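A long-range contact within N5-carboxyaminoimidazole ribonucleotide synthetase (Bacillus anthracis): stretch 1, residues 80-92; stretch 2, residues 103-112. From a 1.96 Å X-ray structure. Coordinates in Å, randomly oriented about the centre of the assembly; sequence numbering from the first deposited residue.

Stretch 1, residues 80-92: TYEFENIDYRCLQ
Stretch 2, residues 103-112: GSQLLSKTQN

Stretch 1 leaves a strand at T80-Y81, runs through a loop with N85 at phi/psi -86/46, and enters a helix at Y88. Stretch 2 carries a helix from Q105. Just before it, G103 has the one positive phi of the two stretches (76/-175), a value that favours glycine. In register, L91 CA is 6.1 Å from S104 CA, E84 CA is 7.1 Å from L107 CA, and N85 CA is 7.5 Å from Q111 CA. Together the stretches bury 470 Å², and the contact is mainly apolar.

L107 is the centre, with the largest covered area. Its CA-CB bond points toward stretch 1. With chi1 at -173° (t) and chi2 at 56° (p), both methyls reach the Y81 ring. L107 CD2 lies over one face of the Y81 ring, 4.1 Å from the ring centroid and 15° off the normal, a CH-pi contact. L107 CD2 also meets L91 CD2 at 3.8 Å. L107 CD1 lies 3.9 Å from Y81 CE2 and 3.6 Å from E84 O. Y81 is p (chi1 57°, chi2 -94°), and its buried ring offers a broad apolar surface to the leucine.

L91 points toward stretch 2 as an m,t rotamer (-75°, 169°). L91 CB is 4.0 Å from S104 CB; the small serine fits this close approach of the backbones. S104 is p.

Y88 leaves sideways, m with chi2 148°, but its end comes nearer. S108 CB sits at the ring edge, 3.8 Å from Y88 CE2. S108 is p (85°), and S108 OG donates to Q105 O at 3.0 Å, within its own helix.

E84 is m,t (-73°, 166°); E84 CB packs 3.9 Å from L107 CD1. Q111 points toward stretch 1 and, bent as m,m (-83°, -72°), reaches the E84-N85 loop.

D87, p at 68°, caps the stretch 1 helix: C90 N donates to D87 OD2 at 3.3 Å.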

# COMPACT_ATOMS: atom_id res chain seq x y z
N THR A 80 -13.90 -4.90 -13.61
CA THR A 80 -12.70 -5.62 -14.00
C THR A 80 -12.82 -7.05 -13.48
O THR A 80 -13.77 -7.39 -12.78
CB THR A 80 -11.39 -4.89 -13.50
OG1 THR A 80 -10.23 -5.62 -13.93
CG2 THR A 80 -11.37 -4.77 -11.97
N TYR A 81 -11.86 -7.90 -13.85
CA TYR A 81 -11.91 -9.30 -13.45
C TYR A 81 -10.56 -9.78 -12.95
O TYR A 81 -9.50 -9.34 -13.42
CB TYR A 81 -12.32 -10.17 -14.64
CG TYR A 81 -11.38 -9.99 -15.82
CD1 TYR A 81 -11.66 -9.07 -16.83
CD2 TYR A 81 -10.18 -10.70 -15.89
CE1 TYR A 81 -10.77 -8.88 -17.90
CE2 TYR A 81 -9.29 -10.52 -16.94
CZ TYR A 81 -9.59 -9.61 -17.94
OH TYR A 81 -8.70 -9.45 -18.96
N GLU A 82 -10.61 -10.72 -12.01
CA GLU A 82 -9.46 -11.55 -11.65
C GLU A 82 -9.66 -12.93 -12.28
O GLU A 82 -8.72 -13.55 -12.79
CB GLU A 82 -9.36 -11.69 -10.13
CG GLU A 82 -8.86 -13.08 -9.69
CD GLU A 82 -9.04 -13.32 -8.22
OE1 GLU A 82 -9.95 -14.09 -7.86
OE2 GLU A 82 -8.26 -12.75 -7.44
N PHE A 83 -10.91 -13.39 -12.24
CA PHE A 83 -11.26 -14.69 -12.81
C PHE A 83 -11.35 -14.55 -14.32
O PHE A 83 -12.03 -13.66 -14.83
CB PHE A 83 -12.57 -15.21 -12.22
CG PHE A 83 -13.00 -16.54 -12.78
CD1 PHE A 83 -14.09 -16.62 -13.66
CD2 PHE A 83 -12.31 -17.71 -12.45
CE1 PHE A 83 -14.49 -17.86 -14.20
CE2 PHE A 83 -12.70 -18.95 -12.98
CZ PHE A 83 -13.79 -19.02 -13.86
N GLU A 84 -10.62 -15.42 -15.02
CA GLU A 84 -10.42 -15.28 -16.46
C GLU A 84 -11.41 -16.08 -17.31
O GLU A 84 -11.71 -15.70 -18.45
CB GLU A 84 -9.00 -15.67 -16.83
CG GLU A 84 -7.94 -14.66 -16.43
CD GLU A 84 -6.55 -15.24 -16.52
OE1 GLU A 84 -5.79 -14.82 -17.42
OE2 GLU A 84 -6.20 -16.12 -15.70
N ASN A 85 -11.93 -17.18 -16.76
CA ASN A 85 -12.76 -18.09 -17.54
C ASN A 85 -14.24 -17.69 -17.58
O ASN A 85 -15.12 -18.52 -17.40
CB ASN A 85 -12.55 -19.55 -17.09
CG ASN A 85 -13.09 -20.56 -18.11
OD1 ASN A 85 -12.95 -20.38 -19.32
ND2 ASN A 85 -13.73 -21.62 -17.61
N ILE A 86 -14.49 -16.41 -17.81
CA ILE A 86 -15.85 -15.88 -17.97
C ILE A 86 -16.32 -16.30 -19.36
O ILE A 86 -15.60 -16.12 -20.34
CB ILE A 86 -15.87 -14.34 -17.85
CG1 ILE A 86 -15.25 -13.88 -16.51
CG2 ILE A 86 -17.30 -13.79 -18.01
CD1 ILE A 86 -14.99 -12.36 -16.44
N ASP A 87 -17.51 -16.88 -19.47
CA ASP A 87 -17.97 -17.30 -20.80
C ASP A 87 -18.39 -16.12 -21.68
O ASP A 87 -18.59 -14.99 -21.20
CB ASP A 87 -19.01 -18.43 -20.73
CG ASP A 87 -20.32 -17.99 -20.13
OD1 ASP A 87 -20.97 -18.82 -19.45
OD2 ASP A 87 -20.72 -16.83 -20.35
N TYR A 88 -18.48 -16.36 -22.98
CA TYR A 88 -18.76 -15.29 -23.93
C TYR A 88 -20.06 -14.53 -23.71
O TYR A 88 -20.08 -13.32 -23.90
CB TYR A 88 -18.70 -15.80 -25.36
CG TYR A 88 -17.33 -16.21 -25.85
CD1 TYR A 88 -17.20 -17.24 -26.77
CD2 TYR A 88 -16.16 -15.58 -25.40
CE1 TYR A 88 -15.97 -17.64 -27.25
CE2 TYR A 88 -14.90 -15.98 -25.87
CZ TYR A 88 -14.83 -17.02 -26.81
OH TYR A 88 -13.63 -17.46 -27.31
N ARG A 89 -21.16 -15.20 -23.34
CA ARG A 89 -22.43 -14.48 -23.15
C ARG A 89 -22.36 -13.44 -22.02
O ARG A 89 -22.98 -12.39 -22.11
CB ARG A 89 -23.64 -15.42 -22.98
CG ARG A 89 -23.62 -16.32 -21.75
CD ARG A 89 -24.72 -17.35 -21.83
NE ARG A 89 -26.06 -16.80 -21.64
CZ ARG A 89 -26.78 -16.95 -20.53
NH1 ARG A 89 -26.29 -17.63 -19.50
NH2 ARG A 89 -28.01 -16.43 -20.45
N CYS A 90 -21.60 -13.76 -20.97
CA CYS A 90 -21.40 -12.86 -19.85
C CYS A 90 -20.42 -11.75 -20.22
O CYS A 90 -20.66 -10.59 -19.89
CB CYS A 90 -20.93 -13.63 -18.60
SG CYS A 90 -22.20 -14.73 -17.84
N LEU A 91 -19.34 -12.09 -20.93
CA LEU A 91 -18.37 -11.07 -21.39
C LEU A 91 -19.00 -10.06 -22.34
O LEU A 91 -18.78 -8.86 -22.19
CB LEU A 91 -17.13 -11.70 -22.04
CG LEU A 91 -16.10 -12.35 -21.13
CD1 LEU A 91 -15.09 -13.14 -21.97
CD2 LEU A 91 -15.39 -11.31 -20.26
N GLN A 92 -19.81 -10.55 -23.31
CA GLN A 92 -20.46 -9.64 -24.24
C GLN A 92 -21.46 -8.74 -23.50
O GLN A 92 -21.55 -7.54 -23.77
CB GLN A 92 -21.18 -10.38 -25.38
CG GLN A 92 -21.78 -9.42 -26.42
CD GLN A 92 -22.32 -10.12 -27.66
OE1 GLN A 92 -21.64 -10.20 -28.68
NE2 GLN A 92 -23.54 -10.63 -27.57
N GLY A 103 -12.34 -4.90 -22.28
CA GLY A 103 -12.93 -5.57 -23.43
C GLY A 103 -12.86 -7.08 -23.27
O GLY A 103 -12.41 -7.59 -22.24
N SER A 104 -13.29 -7.80 -24.30
CA SER A 104 -13.31 -9.27 -24.26
C SER A 104 -12.35 -9.91 -25.26
O SER A 104 -12.09 -11.11 -25.18
CB SER A 104 -14.73 -9.78 -24.54
OG SER A 104 -15.18 -9.33 -25.81
N GLN A 105 -11.83 -9.12 -26.20
CA GLN A 105 -11.02 -9.66 -27.30
C GLN A 105 -9.69 -10.23 -26.80
O GLN A 105 -9.31 -11.35 -27.16
CB GLN A 105 -10.76 -8.59 -28.37
CG GLN A 105 -10.89 -9.12 -29.79
CD GLN A 105 -9.98 -8.42 -30.81
OE1 GLN A 105 -9.64 -7.25 -30.67
NE2 GLN A 105 -9.60 -9.15 -31.86
N LEU A 106 -9.00 -9.46 -25.96
CA LEU A 106 -7.72 -9.90 -25.43
C LEU A 106 -7.88 -11.12 -24.53
O LEU A 106 -7.15 -12.10 -24.68
CB LEU A 106 -7.01 -8.76 -24.69
CG LEU A 106 -5.61 -9.03 -24.15
CD1 LEU A 106 -4.76 -9.88 -25.10
CD2 LEU A 106 -4.92 -7.71 -23.87
N LEU A 107 -8.85 -11.07 -23.63
CA LEU A 107 -9.13 -12.20 -22.76
C LEU A 107 -9.39 -13.48 -23.57
O LEU A 107 -8.80 -14.53 -23.28
CB LEU A 107 -10.28 -11.88 -21.79
CG LEU A 107 -10.63 -12.88 -20.68
CD1 LEU A 107 -9.44 -13.20 -19.78
CD2 LEU A 107 -11.78 -12.33 -19.84
N SER A 108 -10.22 -13.40 -24.61
CA SER A 108 -10.52 -14.57 -25.44
C SER A 108 -9.28 -15.18 -26.12
O SER A 108 -9.13 -16.40 -26.18
CB SER A 108 -11.62 -14.26 -26.47
OG SER A 108 -11.07 -13.68 -27.64
N LYS A 109 -8.39 -14.32 -26.61
CA LYS A 109 -7.13 -14.77 -27.22
C LYS A 109 -6.21 -15.53 -26.23
O LYS A 109 -5.60 -16.54 -26.60
CB LYS A 109 -6.38 -13.59 -27.83
CG LYS A 109 -7.10 -12.91 -29.00
CD LYS A 109 -6.39 -11.60 -29.36
CE LYS A 109 -7.05 -10.89 -30.54
NZ LYS A 109 -6.30 -9.62 -30.87
N THR A 110 -6.12 -15.04 -24.99
CA THR A 110 -5.19 -15.61 -24.00
C THR A 110 -5.74 -16.89 -23.36
O THR A 110 -5.04 -17.56 -22.60
CB THR A 110 -4.84 -14.61 -22.88
OG1 THR A 110 -6.04 -14.27 -22.15
CG2 THR A 110 -4.21 -13.36 -23.44
N GLN A 111 -6.99 -17.22 -23.64
CA GLN A 111 -7.63 -18.37 -23.01
C GLN A 111 -7.35 -19.70 -23.70
O GLN A 111 -7.65 -20.77 -23.15
CB GLN A 111 -9.14 -18.11 -22.86
CG GLN A 111 -9.44 -17.28 -21.63
CD GLN A 111 -9.25 -18.08 -20.36
OE1 GLN A 111 -10.12 -18.89 -19.99
NE2 GLN A 111 -8.12 -17.88 -19.69
N ASN A 112 -6.77 -19.64 -24.88
CA ASN A 112 -6.47 -20.83 -25.67
C ASN A 112 -5.03 -20.73 -26.15
O ASN A 112 -4.68 -19.77 -26.84
CB ASN A 112 -7.44 -20.91 -26.87
CG ASN A 112 -7.21 -22.14 -27.75
OD1 ASN A 112 -6.13 -22.33 -28.30
ND2 ASN A 112 -8.25 -22.98 -27.90